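Local coordinates for Lin1944 protein (Listeria innocua, PDB 3D7L), which belongs to the short-chain dehydrogenase/reductase family and is probably an oxidoreductase, although its substrate and its precise function are not known, at residues T114-M117 with M118-I122; E161-W164 with D165-P169; A180-A183 with R184-K188. All coordinates share one frame; numbering follows the deposited sequence.

Contact 1. Residues T114-M117 with M118-I122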
ATOM      1  N   THR D 114      -4.501  -1.757  10.186  1.00 29.70           N
ATOM      2  CA  THR D 114      -4.260  -2.521   8.966  1.00 29.88           C
ATOM      3  C   THR D 114      -5.121  -3.815   9.006  1.00 30.01           C
ATOM      4  O   THR D 114      -6.352  -3.731   9.097  1.00 29.90           O
ATOM      5  CB  THR D 114      -2.742  -2.793   8.770  1.00 30.18           C
ATOM      6  OG1 THR D 114      -2.213  -3.366   9.965  1.00 31.44           O
ATOM      7  CG2 THR D 114      -1.959  -1.496   8.498  1.00 29.47           C
ATOM      8  N   GLY D 115      -4.496  -4.995   8.958  1.00 29.88           N
ATOM      9  CA  GLY D 115      -5.239  -6.248   8.992  1.00 29.88           C
ATOM     10  C   GLY D 115      -4.485  -7.439   8.426  1.00 31.07           C
ATOM     11  O   GLY D 115      -3.629  -7.296   7.532  1.00 31.14           O
ATOM     12  N   ILE D 116      -4.807  -8.622   8.956  1.00 30.60           N
ATOM     13  CA  ILE D 116      -4.176  -9.879   8.558  1.00 30.79           C
ATOM     14  C   ILE D 116      -4.297 -10.179   7.046  1.00 31.80           C
ATOM     15  O   ILE D 116      -3.550 -10.970   6.514  1.00 32.26           O
ATOM     16  CB  ILE D 116      -4.761 -11.077   9.374  1.00 30.14           C
ATOM     17  CG1 ILE D 116      -3.788 -12.277   9.381  1.00 29.64           C
ATOM     18  CG2 ILE D 116      -6.165 -11.405   8.893  1.00 29.79           C
ATOM     19  CD1 ILE D 116      -4.201 -13.427  10.236  1.00 30.51           C
HETATM   20  N   MSE D 117      -5.228  -9.551   6.353  1.00 32.55           N
HETATM   21  CA  MSE D 117      -5.428  -9.896   4.944  1.00 34.94           C
HETATM   22  C   MSE D 117      -4.222  -9.592   4.056  1.00 33.83           C
HETATM   23  O   MSE D 117      -4.064 -10.210   3.007  1.00 34.36           O
HETATM   24  CB  MSE D 117      -6.676  -9.241   4.384  1.00 34.37           C
HETATM   25  CG  MSE D 117      -7.893 -10.034   4.711  1.00 36.97           C
HETATM   26 SE   MSE D 117      -9.450  -9.255   3.875  0.70 40.94          SE
HETATM   27  CE  MSE D 117     -10.090  -8.218   5.362  1.00 37.11           C
HETATM   28  N   MSE D 118      -3.380  -8.648   4.473  1.00 33.03           N
HETATM   29  CA  MSE D 118      -2.105  -8.408   3.784  1.00 32.91           C
HETATM   30  C   MSE D 118      -1.056  -9.524   3.953  1.00 32.45           C
HETATM   31  O   MSE D 118      -0.116  -9.591   3.166  1.00 33.18           O
HETATM   32  CB  MSE D 118      -1.509  -7.078   4.234  1.00 32.83           C
HETATM   33  CG  MSE D 118      -1.059  -7.106   5.702  1.00 33.88           C
HETATM   34 SE   MSE D 118      -0.075  -5.498   6.187  0.70 34.14          SE
HETATM   35  CE  MSE D 118       0.112  -5.806   8.089  1.00 32.96           C
ATOM     36  N   GLU D 119      -1.189 -10.368   4.982  1.00 32.47           N
ATOM     37  CA  GLU D 119      -0.167 -11.396   5.316  1.00 33.07           C
ATOM     38  C   GLU D 119      -0.654 -12.840   5.161  1.00 31.96           C
ATOM     39  O   GLU D 119       0.142 -13.745   4.919  1.00 32.35           O
ATOM     40  CB  GLU D 119       0.321 -11.246   6.764  1.00 33.55           C
ATOM     41  CG  GLU D 119       0.682  -9.818   7.156  1.00 38.65           C
ATOM     42  CD  GLU D 119       1.847  -9.718   8.165  1.00 43.94           C
ATOM     43  OE1 GLU D 119       2.929 -10.309   7.878  1.00 46.59           O
ATOM     44  OE2 GLU D 119       1.678  -9.035   9.221  1.00 41.84           O
ATOM     45  N   ASP D 120      -1.955 -13.048   5.336  1.00 30.30           N
ATOM     46  CA  ASP D 120      -2.573 -14.383   5.307  1.00 29.10           C
ATOM     47  C   ASP D 120      -3.804 -14.233   4.423  1.00 28.21           C
ATOM     48  O   ASP D 120      -4.929 -14.127   4.941  1.00 27.01           O
ATOM     49  CB  ASP D 120      -2.987 -14.747   6.738  1.00 28.72           C
ATOM     50  CG  ASP D 120      -3.306 -16.217   6.920  1.00 31.55           C
ATOM     51  OD1 ASP D 120      -3.538 -16.961   5.923  1.00 31.30           O
ATOM     52  OD2 ASP D 120      -3.339 -16.633   8.097  1.00 31.92           O
ATOM     53  N   PRO D 121      -3.589 -14.156   3.091  1.00 27.49           N
ATOM     54  CA  PRO D 121      -4.651 -13.634   2.219  1.00 27.03           C
ATOM     55  C   PRO D 121      -5.848 -14.553   2.026  1.00 26.57           C
ATOM     56  O   PRO D 121      -5.729 -15.787   2.137  1.00 26.53           O
ATOM     57  CB  PRO D 121      -3.937 -13.408   0.885  1.00 26.73           C
ATOM     58  CG  PRO D 121      -2.780 -14.351   0.895  1.00 27.43           C
ATOM     59  CD  PRO D 121      -2.360 -14.482   2.338  1.00 27.52           C
ATOM     60  N   ILE D 122      -6.991 -13.939   1.716  1.00 26.51           N
ATOM     61  CA  ILE D 122      -8.220 -14.681   1.416  1.00 25.66           C
ATOM     62  C   ILE D 122      -8.824 -14.241   0.071  1.00 26.15           C
ATOM     63  O   ILE D 122      -8.532 -13.142  -0.442  1.00 26.23           O
ATOM     64  CB  ILE D 122      -9.270 -14.514   2.543  1.00 25.82           C
ATOM     65  CG1 ILE D 122      -9.621 -13.029   2.719  1.00 24.99           C
ATOM     66  CG2 ILE D 122      -8.781 -15.211   3.850  1.00 23.84           C
ATOM     67  CD1 ILE D 122     -10.943 -12.780   3.393  1.00 26.22           C
TER
HETATM   68  O   HOH W   1      -6.493 -11.244   1.334  1.00 21.84           O

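Contact 2. Residues E161-W164 with D165-P169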
ATOM      1  N   GLU D 161     -13.514 -12.207  16.949  1.00 31.06           N
ATOM      2  CA  GLU D 161     -14.521 -13.115  17.484  1.00 31.71           C
ATOM      3  C   GLU D 161     -15.927 -12.493  17.399  1.00 32.26           C
ATOM      4  O   GLU D 161     -16.895 -13.168  17.029  1.00 32.05           O
ATOM      5  CB  GLU D 161     -14.219 -13.462  18.951  1.00 31.79           C
ATOM      6  CG  GLU D 161     -12.952 -14.282  19.148  1.00 31.96           C
ATOM      7  CD  GLU D 161     -12.740 -14.711  20.585  1.00 32.72           C
ATOM      8  OE1 GLU D 161     -13.327 -14.100  21.501  1.00 34.17           O
ATOM      9  OE2 GLU D 161     -11.972 -15.664  20.801  1.00 34.45           O
ATOM     10  N   GLU D 162     -16.039 -11.209  17.740  1.00 32.40           N
ATOM     11  CA  GLU D 162     -17.342 -10.546  17.722  1.00 33.53           C
ATOM     12  C   GLU D 162     -17.885 -10.266  16.314  1.00 33.37           C
ATOM     13  O   GLU D 162     -19.020  -9.818  16.171  1.00 33.82           O
ATOM     14  CB  GLU D 162     -17.377  -9.288  18.602  1.00 34.28           C
ATOM     15  CG  GLU D 162     -16.040  -8.618  18.907  1.00 36.36           C
ATOM     16  CD  GLU D 162     -15.182  -9.365  19.919  1.00 35.97           C
ATOM     17  OE1 GLU D 162     -15.530  -9.464  21.118  1.00 38.69           O
ATOM     18  OE2 GLU D 162     -14.124  -9.845  19.499  1.00 37.48           O
ATOM     19  N   SER D 163     -17.074 -10.537  15.294  1.00 33.39           N
ATOM     20  CA  SER D 163     -17.506 -10.481  13.894  1.00 33.53           C
ATOM     21  C   SER D 163     -17.557 -11.859  13.215  1.00 33.13           C
ATOM     22  O   SER D 163     -17.972 -11.954  12.070  1.00 32.63           O
ATOM     23  CB  SER D 163     -16.574  -9.567  13.095  1.00 33.95           C
ATOM     24  OG  SER D 163     -16.604  -8.239  13.582  1.00 35.82           O
ATOM     25  N   TRP D 164     -17.145 -12.906  13.932  1.00 32.75           N
ATOM     26  CA  TRP D 164     -17.010 -14.273  13.410  1.00 32.68           C
ATOM     27  C   TRP D 164     -18.311 -14.879  12.882  1.00 33.32           C
ATOM     28  O   TRP D 164     -18.312 -15.633  11.903  1.00 32.27           O
ATOM     29  CB  TRP D 164     -16.467 -15.180  14.514  1.00 32.66           C
ATOM     30  CG  TRP D 164     -16.062 -16.561  14.071  1.00 31.40           C
ATOM     31  CD1 TRP D 164     -16.559 -17.743  14.532  1.00 31.31           C
ATOM     32  CD2 TRP D 164     -15.061 -16.893  13.105  1.00 30.32           C
ATOM     33  NE1 TRP D 164     -15.932 -18.799  13.914  1.00 32.46           N
ATOM     34  CE2 TRP D 164     -14.989 -18.301  13.048  1.00 32.58           C
ATOM     35  CE3 TRP D 164     -14.194 -16.137  12.296  1.00 31.03           C
ATOM     36  CZ2 TRP D 164     -14.096 -18.972  12.202  1.00 32.13           C
ATOM     37  CZ3 TRP D 164     -13.305 -16.812  11.446  1.00 31.01           C
ATOM     38  CH2 TRP D 164     -13.274 -18.209  11.407  1.00 31.21           C
ATOM     39  N   ASP D 165     -19.400 -14.570  13.580  1.00 33.97           N
ATOM     40  CA  ASP D 165     -20.770 -14.834  13.137  1.00 35.11           C
ATOM     41  C   ASP D 165     -20.977 -14.481  11.662  1.00 34.82           C
ATOM     42  O   ASP D 165     -21.431 -15.309  10.879  1.00 35.50           O
ATOM     43  CB  ASP D 165     -21.723 -14.030  14.031  1.00 35.96           C
ATOM     44  CG  ASP D 165     -20.999 -12.892  14.780  1.00 38.30           C
ATOM     45  OD1 ASP D 165     -21.109 -11.722  14.328  1.00 39.58           O
ATOM     46  OD2 ASP D 165     -20.294 -13.182  15.802  1.00 39.45           O
ATOM     47  N   LYS D 166     -20.613 -13.264  11.269  1.00 34.73           N
ATOM     48  CA  LYS D 166     -20.765 -12.864   9.869  1.00 34.87           C
ATOM     49  C   LYS D 166     -19.567 -13.186   8.981  1.00 33.31           C
ATOM     50  O   LYS D 166     -19.740 -13.502   7.812  1.00 33.25           O
ATOM     51  CB  LYS D 166     -21.238 -11.405   9.696  1.00 35.13           C
ATOM     52  CG  LYS D 166     -20.348 -10.301  10.293  1.00 37.37           C
ATOM     53  CD  LYS D 166     -20.416  -8.982   9.457  1.00 37.21           C
ATOM     54  CE  LYS D 166     -19.716  -9.143   8.060  1.00 40.32           C
ATOM     55  NZ  LYS D 166     -20.038  -8.123   6.975  1.00 39.76           N
ATOM     56  N   LEU D 167     -18.360 -13.136   9.534  1.00 31.62           N
ATOM     57  CA  LEU D 167     -17.171 -13.248   8.703  1.00 30.39           C
ATOM     58  C   LEU D 167     -16.657 -14.678   8.505  1.00 29.18           C
ATOM     59  O   LEU D 167     -15.809 -14.894   7.665  1.00 27.79           O
ATOM     60  CB  LEU D 167     -16.053 -12.340   9.226  1.00 30.88           C
ATOM     61  CG  LEU D 167     -16.272 -10.823   9.156  1.00 31.12           C
ATOM     62  CD1 LEU D 167     -15.139 -10.119   9.845  1.00 31.38           C
ATOM     63  CD2 LEU D 167     -16.371 -10.346   7.704  1.00 32.11           C
ATOM     64  N   GLU D 168     -17.169 -15.650   9.258  1.00 28.35           N
ATOM     65  CA  GLU D 168     -16.662 -17.033   9.103  1.00 28.13           C
ATOM     66  C   GLU D 168     -16.630 -17.647   7.676  1.00 26.66           C
ATOM     67  O   GLU D 168     -15.645 -18.281   7.315  1.00 26.38           O
ATOM     68  CB  GLU D 168     -17.289 -18.027  10.078  1.00 27.59           C
ATOM     69  CG  GLU D 168     -16.361 -19.213  10.219  1.00 31.08           C
ATOM     70  CD  GLU D 168     -17.044 -20.528  10.123  1.00 37.34           C
ATOM     71  OE1 GLU D 168     -17.061 -21.086   8.990  1.00 40.08           O
ATOM     72  OE2 GLU D 168     -17.561 -20.999  11.170  1.00 37.25           O
ATOM     73  N   PRO D 169     -17.701 -17.481   6.878  1.00 26.41           N
ATOM     74  CA  PRO D 169     -17.685 -18.031   5.503  1.00 26.00           C
ATOM     75  C   PRO D 169     -16.501 -17.555   4.644  1.00 25.27           C
ATOM     76  O   PRO D 169     -16.121 -18.232   3.685  1.00 24.30           O
ATOM     77  CB  PRO D 169     -18.997 -17.513   4.907  1.00 25.89           C
ATOM     78  CG  PRO D 169     -19.906 -17.396   6.090  1.00 27.22           C
ATOM     79  CD  PRO D 169     -19.002 -16.838   7.178  1.00 26.95           C
TER

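Contact 3. Residues A180-A183 with R184-K188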
ATOM      1  N   ALA D 180     -11.172  -7.132  22.460  1.00 28.77           N
ATOM      2  CA  ALA D 180     -10.437  -6.728  23.670  1.00 29.37           C
ATOM      3  C   ALA D 180      -8.914  -6.938  23.589  1.00 30.49           C
ATOM      4  O   ALA D 180      -8.144  -6.147  24.150  1.00 29.92           O
ATOM      5  CB  ALA D 180     -10.992  -7.436  24.912  1.00 29.70           C
ATOM      6  N   LYS D 181      -8.478  -8.020  22.929  1.00 30.82           N
ATOM      7  CA  LYS D 181      -7.044  -8.298  22.812  1.00 30.40           C
ATOM      8  C   LYS D 181      -6.393  -7.345  21.818  1.00 29.76           C
ATOM      9  O   LYS D 181      -5.311  -6.820  22.066  1.00 30.69           O
ATOM     10  CB  LYS D 181      -6.810  -9.759  22.428  1.00 31.15           C
ATOM     11  CG  LYS D 181      -5.361 -10.194  22.377  1.00 33.41           C
ATOM     12  CD  LYS D 181      -5.266 -11.598  21.848  1.00 38.86           C
ATOM     13  CE  LYS D 181      -3.831 -12.083  21.819  1.00 39.74           C
ATOM     14  NZ  LYS D 181      -3.761 -13.492  21.363  1.00 40.81           N
ATOM     15  N   VAL D 182      -7.042  -7.117  20.684  1.00 28.35           N
ATOM     16  CA  VAL D 182      -6.543  -6.154  19.728  1.00 27.49           C
ATOM     17  C   VAL D 182      -6.456  -4.754  20.364  1.00 27.09           C
ATOM     18  O   VAL D 182      -5.531  -4.006  20.075  1.00 26.75           O
ATOM     19  CB  VAL D 182      -7.414  -6.118  18.443  1.00 27.70           C
ATOM     20  CG1 VAL D 182      -6.817  -5.162  17.408  1.00 28.48           C
ATOM     21  CG2 VAL D 182      -7.525  -7.532  17.840  1.00 25.93           C
ATOM     22  N   ALA D 183      -7.400  -4.420  21.243  1.00 26.55           N
ATOM     23  CA  ALA D 183      -7.465  -3.066  21.844  1.00 26.32           C
ATOM     24  C   ALA D 183      -6.225  -2.764  22.698  1.00 26.26           C
ATOM     25  O   ALA D 183      -5.811  -1.604  22.814  1.00 26.36           O
ATOM     26  CB  ALA D 183      -8.747  -2.895  22.637  1.00 26.57           C
ATOM     27  N   ARG D 184      -5.641  -3.822  23.275  1.00 25.47           N
ATOM     28  CA  ARG D 184      -4.395  -3.739  24.046  1.00 25.61           C
ATOM     29  C   ARG D 184      -3.213  -3.210  23.220  1.00 24.98           C
ATOM     30  O   ARG D 184      -2.409  -2.433  23.731  1.00 25.58           O
ATOM     31  CB  ARG D 184      -4.034  -5.103  24.645  1.00 25.28           C
ATOM     32  CG  ARG D 184      -4.861  -5.529  25.836  1.00 26.08           C
ATOM     33  CD  ARG D 184      -4.404  -6.928  26.346  1.00 27.60           C
ATOM     34  NE  ARG D 184      -5.325  -7.455  27.351  1.00 30.37           N
ATOM     35  CZ  ARG D 184      -5.277  -7.188  28.660  1.00 32.84           C
ATOM     36  NH1 ARG D 184      -4.334  -6.401  29.174  1.00 32.14           N
ATOM     37  NH2 ARG D 184      -6.178  -7.735  29.472  1.00 31.80           N
ATOM     38  N   ALA D 185      -3.133  -3.626  21.957  1.00 24.66           N
ATOM     39  CA  ALA D 185      -2.131  -3.157  20.995  1.00 25.11           C
ATOM     40  C   ALA D 185      -2.230  -1.660  20.700  1.00 25.92           C
ATOM     41  O   ALA D 185      -1.192  -0.958  20.559  1.00 26.19           O
ATOM     42  CB  ALA D 185      -2.238  -3.969  19.688  1.00 25.73           C
ATOM     43  N   PHE D 186      -3.468  -1.178  20.562  1.00 24.81           N
ATOM     44  CA  PHE D 186      -3.726   0.255  20.462  1.00 25.37           C
ATOM     45  C   PHE D 186      -3.275   0.988  21.727  1.00 25.62           C
ATOM     46  O   PHE D 186      -2.612   2.021  21.628  1.00 26.37           O
ATOM     47  CB  PHE D 186      -5.210   0.529  20.207  1.00 25.31           C
ATOM     48  CG  PHE D 186      -5.641   0.288  18.782  1.00 25.78           C
ATOM     49  CD1 PHE D 186      -5.592   1.312  17.845  1.00 24.01           C
ATOM     50  CD2 PHE D 186      -6.130  -0.957  18.396  1.00 25.65           C
ATOM     51  CE1 PHE D 186      -6.009   1.088  16.516  1.00 25.65           C
ATOM     52  CE2 PHE D 186      -6.561  -1.175  17.101  1.00 26.37           C
ATOM     53  CZ  PHE D 186      -6.484  -0.146  16.157  1.00 26.63           C
ATOM     54  N   GLU D 187      -3.621   0.455  22.901  1.00 25.60           N
ATOM     55  CA  GLU D 187      -3.121   1.014  24.165  1.00 26.21           C
ATOM     56  C   GLU D 187      -1.577   1.003  24.212  1.00 26.16           C
ATOM     57  O   GLU D 187      -0.970   1.961  24.669  1.00 25.66           O
ATOM     58  CB  GLU D 187      -3.709   0.299  25.378  1.00 25.35           C
ATOM     59  CG  GLU D 187      -3.118   0.772  26.705  1.00 27.98           C
ATOM     60  CD  GLU D 187      -3.713   0.084  27.936  1.00 29.66           C
ATOM     61  OE1 GLU D 187      -4.701  -0.653  27.821  1.00 35.52           O
ATOM     62  OE2 GLU D 187      -3.202   0.297  29.042  1.00 34.52           O
ATOM     63  N   LYS D 188      -0.960  -0.090  23.744  1.00 26.56           N
ATOM     64  CA  LYS D 188       0.485  -0.200  23.639  1.00 27.37           C
ATOM     65  C   LYS D 188       1.030   0.928  22.758  1.00 27.49           C
ATOM     66  O   LYS D 188       1.987   1.594  23.143  1.00 28.16           O
ATOM     67  CB  LYS D 188       0.875  -1.585  23.083  1.00 27.49           C
ATOM     68  CG  LYS D 188       2.360  -1.818  22.971  1.00 27.68           C
ATOM     69  CD  LYS D 188       2.670  -3.205  22.401  1.00 28.36           C
ATOM     70  CE  LYS D 188       4.168  -3.364  22.161  1.00 29.21           C
ATOM     71  NZ  LYS D 188       5.000  -3.308  23.387  1.00 30.87           N
TER

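Contact 1. Residues T114-M117 with M118-I122
Met118, built as selenomethionine, folds back over the peptide of Gly115 and the side chain of Thr114. Met118 CB lies 3.9 Å from Gly115 O. Met118 CG closes in to 3.2 Å from Gly115 O because chi1 of 68° sets it between the backbone N and the carbonyl carbon. Past CG the chain runs straight (chi2 172°, chi3 173°), carrying SE onward until Met118 CE ends 3.9 Å from Thr114 OG1. Gly115 O also receives a weak bond from Met118 N. The backbone of Gly115 takes angles at which a CB would collide with the preceding carbonyl oxygen.

The turn itself hinges on Ile116 O, which takes two N-H groups: Glu119 N at 2.9 Å from above the carbonyl plane, and Asp120 N almost in line with the C=O bond. Beside it, Ile116 CG1 runs along Asp120 CB at 3.7 Å. Further along, Met117 SE rests on Ile122 CD1 at 3.9 Å, and a water joins Met117 O to Ile122 N.

This 3-10 turn lies in the loop between strand 108-113 and helix 126-142. Thr114 pairs with Val155 of strand 151-157, while Met118 packs on Asn132 and Thr136 of the helix and meets Ala137 of the second subunit.

Contact 2. Residues E161-W164 with D165-P169
Trp164 and Glu168 meet one helical turn apart, with the aliphatic part of the glutamate over one face of the indole. Trp164 opens the short helix 164-167 and Glu168 lies in the 3-10 segment that follows it, in the excursion after strand 151-157 of this Rossmann-type fold; in many short-chain dehydrogenases this part of the chain borders the substrate pocket. Trp164 has the most surface buried here. Its CG stands opposite the backbone N (chi1 -170°), which swings the indole along the helix toward the following turn. Glu168 CG sits 3.4 Å from the centroid of the six-membered ring of Trp164 and displaced toward the rim, a CH-pi contact. The closest carbon approach, Glu168 CG to Trp164 CZ2, is too short to be taken literally. The carboxylate plane is turned 41° from the indole, and the backbones of the same two residues are tied by Glu168 N to Trp164 O at 2.9 Å.

One residue earlier, Ser163 pairs with Leu167. Ser163 O accepts from Leu167 N at 2.8 Å in the carbonyl plane, and more weakly from Lys166 N. Ser163 CB packs against Leu167 CD1 at 3.6 Å, so of the serine side chain it is CB that does the touching. Around them, Val159 touches both Trp164 and Leu167, Pro176 lies against the indole, and Ser163 reaches Thr14 of helix 14-23.

Asp165 turns back toward the preceding peptides. Its chi1 of 18° is nearly eclipsed, a strained setting that puts Asp165 OD1 3.4 Å from Glu162 O, acceptor facing acceptor, with Asp165 OD2 3.6 Å from Glu161 O.

Contact 3. Residues A180-A183 with R184-K188
Ala183 O receives Glu187 N at 3.0 Å, with an N-H...O angle of 166°, a regular alpha-helical bond, while Arg184 N to Lys181 O (3.2 Å) and Ala185 N to Val182 O (3.1 Å) are weak, bent bonds over three residues.

Val182 and Phe186, one turn apart, extend side by side in the same direction. Val182 CG1, set opposite the backbone N (chi1 -176°), touches Phe186 CE2 at 4.0 Å. The ring also brings its edge to the backbone: Phe186 CD2 is 3.5 Å from Val182 O, close to the ring plane. Ala185 CB lies 3.3 Å from Val182 O.

Helix 179-191 is the second helix, after 164-167, in the connection from strand 151-157 to strand 198-201 of the parallel Rossmann sheet. Its buried side faces the sheet, with Val182, Ala185 and Phe186 all on Val155, and Val182 and Ala185 also on Val201. Phe186 meets Val19 of helix 14-23 as well.

On another side, Arg184 lays CB and CG over the preceding turn, Arg184 CG 3.7 Å from Ala180 O, before the chain runs on extended to NE. Glu187 has a straight chain and forms salt bridges through OE1 to Arg22 and through OE2 to Lys26.

In the fold
The three contacts do not touch. Contacts 1 and 2 have centres about 16 Å apart and nearest atoms about 7 Å apart; for contacts 1 and 3 the centres are about 18 Å apart and the nearest atoms about 6 Å, and for contacts 2 and 3 about 19 Å and about 5 Å. Strand 151-157 relates them: contacts 1 and 3 both meet it at Val155, through Thr114 in contact 1, and contact 2 follows where the strand ends. Glu162 OE2 of contact 2 accepts a hydrogen bond from Ala179 N, just ahead of contact 3. Contacts 1 and 2 follow the C-terminal ends of neighbouring parallel strands, the edge where short-chain dehydrogenases generally hold cofactor and substrate; contact 3 lies against the sheet's face.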